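PDB 3NUT: precorrin-3 methylase from Rhodobacter capsulatus, which probably transfers a methyl group from S-adenosyl-L-methionine to a precorrin intermediate on the pathway to adenosylcobalamin (vitamin B12). Local coordinates for residues A125-F137 with N233-R247. Sequence-based numbering, arbitrary orientation.
Sequences AAAAAGAPLGHDF and NAATRRVGPWVYTPR
Where helix 121-129 runs out, Gly130 pairs in parallel with Val243 of strand 242-244, a short beta bridge within the tetrapyrrole methylase fold that adds the chain leaving the helix to the edge of the C-terminal beta hairpin and illustrates how a chain end can be joined to a helix terminus. Two backbone hydrogen bonds hold it: Val243 N donates to Ala129 O (3.0 Å), and Val243 O accepts Ala131 N at 2.8 Å. Gly130, between them, has a positive phi (117°), and a side chain there would run into Val243 O. Trp242 flanks the bridge. With its CG beside the backbone N (chi1 -56°), the indole brings CE3 to 3.3 Å from Ala129 O, which lies at the ring edge, and its ring also meets Phe99 of the second subunit. Pro132 CB packs against Val243 CG1 (4.0 Å), the proline also touching Leu230 and the valine Val212. Thr245 CG2 sits over the centre of one face of the His135 imidazole, with Arg247 CA at the ring edge. An alanine in place of His135 would probably leave the Thr245 methyl without its aromatic partner and open a gap beside Arg247 CA. Next to it in the chain, Asp136 forms salt bridges with Arg155 and Lys147 of the second subunit. Thr245 OG1 shares a hydrogen bond with Thr236 OG1 (2.5 Å) just beyond the paired strands, while CG2, anti to the backbone N, makes its CH-pi contact 3.7 Å from the His135 ring centroid, only 11° off the normal.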
loop_
_atom_site.group_PDB
_atom_site.type_symbol
_atom_site.label_atom_id
_atom_site.label_comp_id
_atom_site.label_asym_id
_atom_site.label_seq_id
_atom_site.Cartn_x
_atom_site.Cartn_y
_atom_site.Cartn_z
ATOM N N ALA A 125 -5.395 -4.149 -7.091
ATOM C CA ALA A 125 -6.840 -4.412 -7.283
ATOM C C ALA A 125 -7.698 -3.139 -7.213
ATOM O O ALA A 125 -8.540 -2.887 -8.099
ATOM C CB ALA A 125 -7.334 -5.433 -6.279
ATOM N N ALA A 126 -7.485 -2.341 -6.171
ATOM C CA ALA A 126 -8.013 -0.973 -6.113
ATOM C C ALA A 126 -7.846 -0.268 -7.455
ATOM O O ALA A 126 -8.800 0.314 -7.981
ATOM C CB ALA A 126 -7.303 -0.179 -5.035
ATOM N N ALA A 127 -6.639 -0.320 -8.015
ATOM C CA ALA A 127 -6.414 0.296 -9.322
ATOM C C ALA A 127 -7.356 -0.296 -10.414
ATOM O O ALA A 127 -7.962 0.440 -11.167
ATOM C CB ALA A 127 -4.973 0.167 -9.731
ATOM N N ALA A 128 -7.485 -1.619 -10.481
ATOM C CA ALA A 128 -8.280 -2.228 -11.548
ATOM C C ALA A 128 -9.751 -1.878 -11.362
ATOM O O ALA A 128 -10.478 -1.741 -12.337
ATOM C CB ALA A 128 -8.085 -3.718 -11.585
ATOM N N ALA A 129 -10.157 -1.697 -10.105
ATOM C CA ALA A 129 -11.532 -1.375 -9.754
ATOM C C ALA A 129 -11.887 0.122 -9.871
ATOM O O ALA A 129 -13.071 0.481 -9.922
ATOM C CB ALA A 129 -11.797 -1.841 -8.350
ATOM N N GLY A 130 -10.865 0.981 -9.901
ATOM C CA GLY A 130 -11.042 2.423 -9.784
ATOM C C GLY A 130 -10.387 3.008 -8.546
ATOM O O GLY A 130 -9.173 3.154 -8.477
ATOM N N ALA A 131 -11.185 3.341 -7.544
ATOM C CA ALA A 131 -10.637 3.965 -6.356
ATOM C C ALA A 131 -11.342 3.565 -5.038
ATOM O O ALA A 131 -11.730 4.425 -4.245
ATOM C CB ALA A 131 -10.629 5.483 -6.550
ATOM N N PRO A 132 -11.490 2.253 -4.786
ATOM C CA PRO A 132 -12.184 1.796 -3.574
ATOM C C PRO A 132 -11.484 2.063 -2.228
ATOM O O PRO A 132 -12.143 2.054 -1.183
ATOM C CB PRO A 132 -12.319 0.295 -3.799
ATOM C CG PRO A 132 -11.259 -0.035 -4.788
ATOM C CD PRO A 132 -11.135 1.133 -5.669
ATOM N N LEU A 133 -10.174 2.301 -2.252
ATOM C CA LEU A 133 -9.437 2.556 -1.025
ATOM C C LEU A 133 -8.973 4.003 -0.997
ATOM O O LEU A 133 -7.972 4.359 -0.347
ATOM C CB LEU A 133 -8.238 1.593 -0.896
ATOM C CG LEU A 133 -8.551 0.104 -0.887
ATOM C CD1 LEU A 133 -7.353 -0.685 -1.385
ATOM C CD2 LEU A 133 -9.005 -0.397 0.482
ATOM N N GLY A 134 -9.716 4.843 -1.710
ATOM C CA GLY A 134 -9.433 6.276 -1.765
ATOM C C GLY A 134 -9.489 6.993 -0.424
ATOM O O GLY A 134 -8.841 8.027 -0.242
ATOM N N HIS A 135 -10.281 6.465 0.505
ATOM C CA HIS A 135 -10.377 7.039 1.840
ATOM C C HIS A 135 -9.636 6.148 2.829
ATOM O O HIS A 135 -9.111 5.111 2.435
ATOM C CB HIS A 135 -11.845 7.163 2.257
ATOM C CG HIS A 135 -12.527 8.381 1.714
ATOM N ND1 HIS A 135 -12.497 8.721 0.374
ATOM C CD2 HIS A 135 -13.279 9.330 2.329
ATOM C CE1 HIS A 135 -13.189 9.832 0.191
ATOM N NE2 HIS A 135 -13.679 10.217 1.359
ATOM N N ASP A 136 -9.610 6.567 4.101
ATOM C CA ASP A 136 -9.083 5.773 5.207
ATOM C C ASP A 136 -9.423 4.297 5.045
ATOM O O ASP A 136 -10.583 3.930 4.827
ATOM C CB ASP A 136 -9.622 6.287 6.540
ATOM C CG ASP A 136 -9.193 7.714 6.828
ATOM O OD1 ASP A 136 -8.487 8.304 5.993
ATOM O OD2 ASP A 136 -9.560 8.257 7.888
ATOM N N PHE A 137 -8.400 3.453 5.109
ATOM C CA PHE A 137 -8.590 2.027 4.886
ATOM C C PHE A 137 -7.631 1.210 5.739
ATOM O O PHE A 137 -6.665 1.739 6.302
ATOM C CB PHE A 137 -8.431 1.697 3.386
ATOM C CG PHE A 137 -7.015 1.843 2.872
ATOM C CD1 PHE A 137 -6.119 0.780 2.953
ATOM C CD2 PHE A 137 -6.585 3.040 2.315
ATOM C CE1 PHE A 137 -4.805 0.909 2.479
ATOM C CE2 PHE A 137 -5.261 3.184 1.852
ATOM C CZ PHE A 137 -4.379 2.107 1.924
ATOM N N ASN A 233 -16.010 1.814 2.366
ATOM C CA ASN A 233 -16.607 2.584 3.464
ATOM C C ASN A 233 -18.137 2.435 3.315
ATOM O O ASN A 233 -18.630 1.836 2.346
ATOM C CB ASN A 233 -16.289 4.088 3.330
ATOM C CG ASN A 233 -14.820 4.420 3.516
ATOM O OD1 ASN A 233 -14.321 4.551 4.643
ATOM N ND2 ASN A 233 -14.123 4.612 2.408
ATOM N N ALA A 234 -18.882 3.030 4.240
ATOM C CA ALA A 234 -20.327 3.199 4.057
ATOM C C ALA A 234 -20.672 4.073 2.846
ATOM O O ALA A 234 -21.682 3.842 2.191
ATOM C CB ALA A 234 -20.978 3.767 5.337
ATOM N N ALA A 235 -19.845 5.076 2.553
ATOM C CA ALA A 235 -20.080 5.967 1.400
ATOM C C ALA A 235 -19.706 5.376 0.020
ATOM O O ALA A 235 -20.190 5.834 -1.028
ATOM C CB ALA A 235 -19.366 7.287 1.619
ATOM N N THR A 236 -18.846 4.363 0.036
ATOM C CA THR A 236 -18.260 3.783 -1.161
ATOM C C THR A 236 -19.321 3.342 -2.149
ATOM O O THR A 236 -20.231 2.586 -1.816
ATOM C CB THR A 236 -17.326 2.601 -0.782
ATOM O OG1 THR A 236 -16.200 3.099 -0.044
ATOM C CG2 THR A 236 -16.828 1.857 -2.012
ATOM N N ARG A 237 -19.204 3.817 -3.378
ATOM C CA ARG A 237 -20.270 3.603 -4.342
ATOM C C ARG A 237 -19.808 3.279 -5.751
ATOM O O ARG A 237 -18.624 3.133 -6.032
ATOM C CB ARG A 237 -21.218 4.804 -4.360
ATOM C CG ARG A 237 -20.562 6.097 -4.770
ATOM C CD ARG A 237 -21.478 7.240 -4.489
ATOM N NE ARG A 237 -22.518 7.357 -5.504
ATOM C CZ ARG A 237 -23.392 8.356 -5.569
ATOM N NH1 ARG A 237 -23.364 9.335 -4.660
ATOM N NH2 ARG A 237 -24.293 8.381 -6.547
ATOM N N ARG A 238 -20.778 3.196 -6.634
ATOM C CA ARG A 238 -20.592 2.591 -7.918
ATOM C C ARG A 238 -20.798 3.681 -8.934
ATOM O O ARG A 238 -21.730 4.459 -8.812
ATOM C CB ARG A 238 -21.648 1.505 -8.072
ATOM C CG ARG A 238 -21.321 0.446 -9.060
ATOM C CD ARG A 238 -22.048 -0.851 -8.700
ATOM N NE ARG A 238 -22.030 -1.785 -9.826
ATOM C CZ ARG A 238 -20.956 -2.473 -10.220
ATOM N NH1 ARG A 238 -19.791 -2.345 -9.577
ATOM N NH2 ARG A 238 -21.038 -3.290 -11.263
ATOM N N VAL A 239 -19.900 3.784 -9.899
ATOM C CA VAL A 239 -20.176 4.599 -11.074
ATOM C C VAL A 239 -19.797 3.808 -12.327
ATOM O O VAL A 239 -18.617 3.666 -12.680
ATOM C CB VAL A 239 -19.585 6.052 -11.016
ATOM C CG1 VAL A 239 -18.066 6.062 -11.025
ATOM C CG2 VAL A 239 -20.122 6.876 -12.181
ATOM N N GLY A 240 -20.824 3.255 -12.965
ATOM C CA GLY A 240 -20.640 2.317 -14.076
ATOM C C GLY A 240 -19.910 1.071 -13.616
ATOM O O GLY A 240 -20.273 0.476 -12.599
ATOM N N PRO A 241 -18.869 0.667 -14.354
ATOM C CA PRO A 241 -18.035 -0.447 -13.900
ATOM C C PRO A 241 -17.142 -0.102 -12.691
ATOM O O PRO A 241 -16.602 -1.026 -12.058
ATOM C CB PRO A 241 -17.161 -0.749 -15.121
ATOM C CG PRO A 241 -17.099 0.545 -15.860
ATOM C CD PRO A 241 -18.426 1.204 -15.651
ATOM N N TRP A 242 -17.004 1.195 -12.379
ATOM C CA TRP A 242 -16.025 1.673 -11.390
ATOM C C TRP A 242 -16.536 1.755 -9.947
ATOM O O TRP A 242 -17.733 1.868 -9.703
ATOM C CB TRP A 242 -15.469 3.034 -11.787
ATOM C CG TRP A 242 -14.865 3.078 -13.138
ATOM C CD1 TRP A 242 -15.388 3.682 -14.250
ATOM C CD2 TRP A 242 -13.624 2.502 -13.542
ATOM N NE1 TRP A 242 -14.538 3.525 -15.319
ATOM C CE2 TRP A 242 -13.450 2.800 -14.913
ATOM C CE3 TRP A 242 -12.629 1.778 -12.876
ATOM C CZ2 TRP A 242 -12.323 2.381 -15.632
ATOM C CZ3 TRP A 242 -11.525 1.350 -13.590
ATOM C CH2 TRP A 242 -11.377 1.653 -14.949
ATOM N N VAL A 243 -15.616 1.699 -8.990
ATOM C CA VAL A 243 -15.975 1.840 -7.585
ATOM C C VAL A 243 -15.092 2.892 -6.963
ATOM O O VAL A 243 -13.889 2.913 -7.195
ATOM C CB VAL A 243 -15.879 0.491 -6.832
ATOM C CG1 VAL A 243 -15.994 0.671 -5.312
ATOM C CG2 VAL A 243 -16.939 -0.483 -7.343
ATOM N N TYR A 244 -15.707 3.787 -6.197
ATOM C CA TYR A 244 -14.993 4.876 -5.543
ATOM C C TYR A 244 -15.715 5.344 -4.282
ATOM O O TYR A 244 -16.864 4.993 -4.064
ATOM C CB TYR A 244 -14.828 6.040 -6.515
ATOM C CG TYR A 244 -16.045 6.923 -6.674
ATOM C CD1 TYR A 244 -16.073 8.198 -6.113
ATOM C CD2 TYR A 244 -17.163 6.497 -7.406
ATOM C CE1 TYR A 244 -17.180 9.036 -6.270
ATOM C CE2 TYR A 244 -18.282 7.321 -7.557
ATOM C CZ TYR A 244 -18.278 8.590 -6.987
ATOM O OH TYR A 244 -19.377 9.421 -7.126
ATOM N N THR A 245 -15.027 6.132 -3.461
ATOM C CA THR A 245 -15.629 6.765 -2.283
ATOM C C THR A 245 -15.607 8.289 -2.436
ATOM O O THR A 245 -14.541 8.861 -2.684
ATOM C CB THR A 245 -14.873 6.396 -0.993
ATOM O OG1 THR A 245 -14.709 4.976 -0.913
ATOM C CG2 THR A 245 -15.633 6.900 0.246
ATOM N N PRO A 246 -16.781 8.947 -2.289
ATOM C CA PRO A 246 -16.868 10.398 -2.383
ATOM C C PRO A 246 -16.338 11.034 -1.105
ATOM O O PRO A 246 -16.134 10.319 -0.116
ATOM C CB PRO A 246 -18.377 10.661 -2.532
ATOM C CG PRO A 246 -19.003 9.323 -2.782
ATOM C CD PRO A 246 -18.113 8.353 -2.082
ATOM N N ARG A 247 -16.105 12.351 -1.131
ATOM C CA ARG A 247 -15.542 13.071 0.023
ATOM C C ARG A 247 -16.498 14.110 0.587
ATOM O O ARG A 247 -17.132 13.866 1.614
ATOM C CB ARG A 247 -14.153 13.679 -0.277
ATOM C CG ARG A 247 -13.868 14.091 -1.749
ATOM C CD ARG A 247 -14.307 15.533 -2.068
ATOM N NE ARG A 247 -13.561 16.107 -3.196
ATOM C CZ ARG A 247 -13.476 17.410 -3.489
ATOM N NH1 ARG A 247 -14.092 18.326 -2.743
ATOM N NH2 ARG A 247 -12.762 17.807 -4.540
#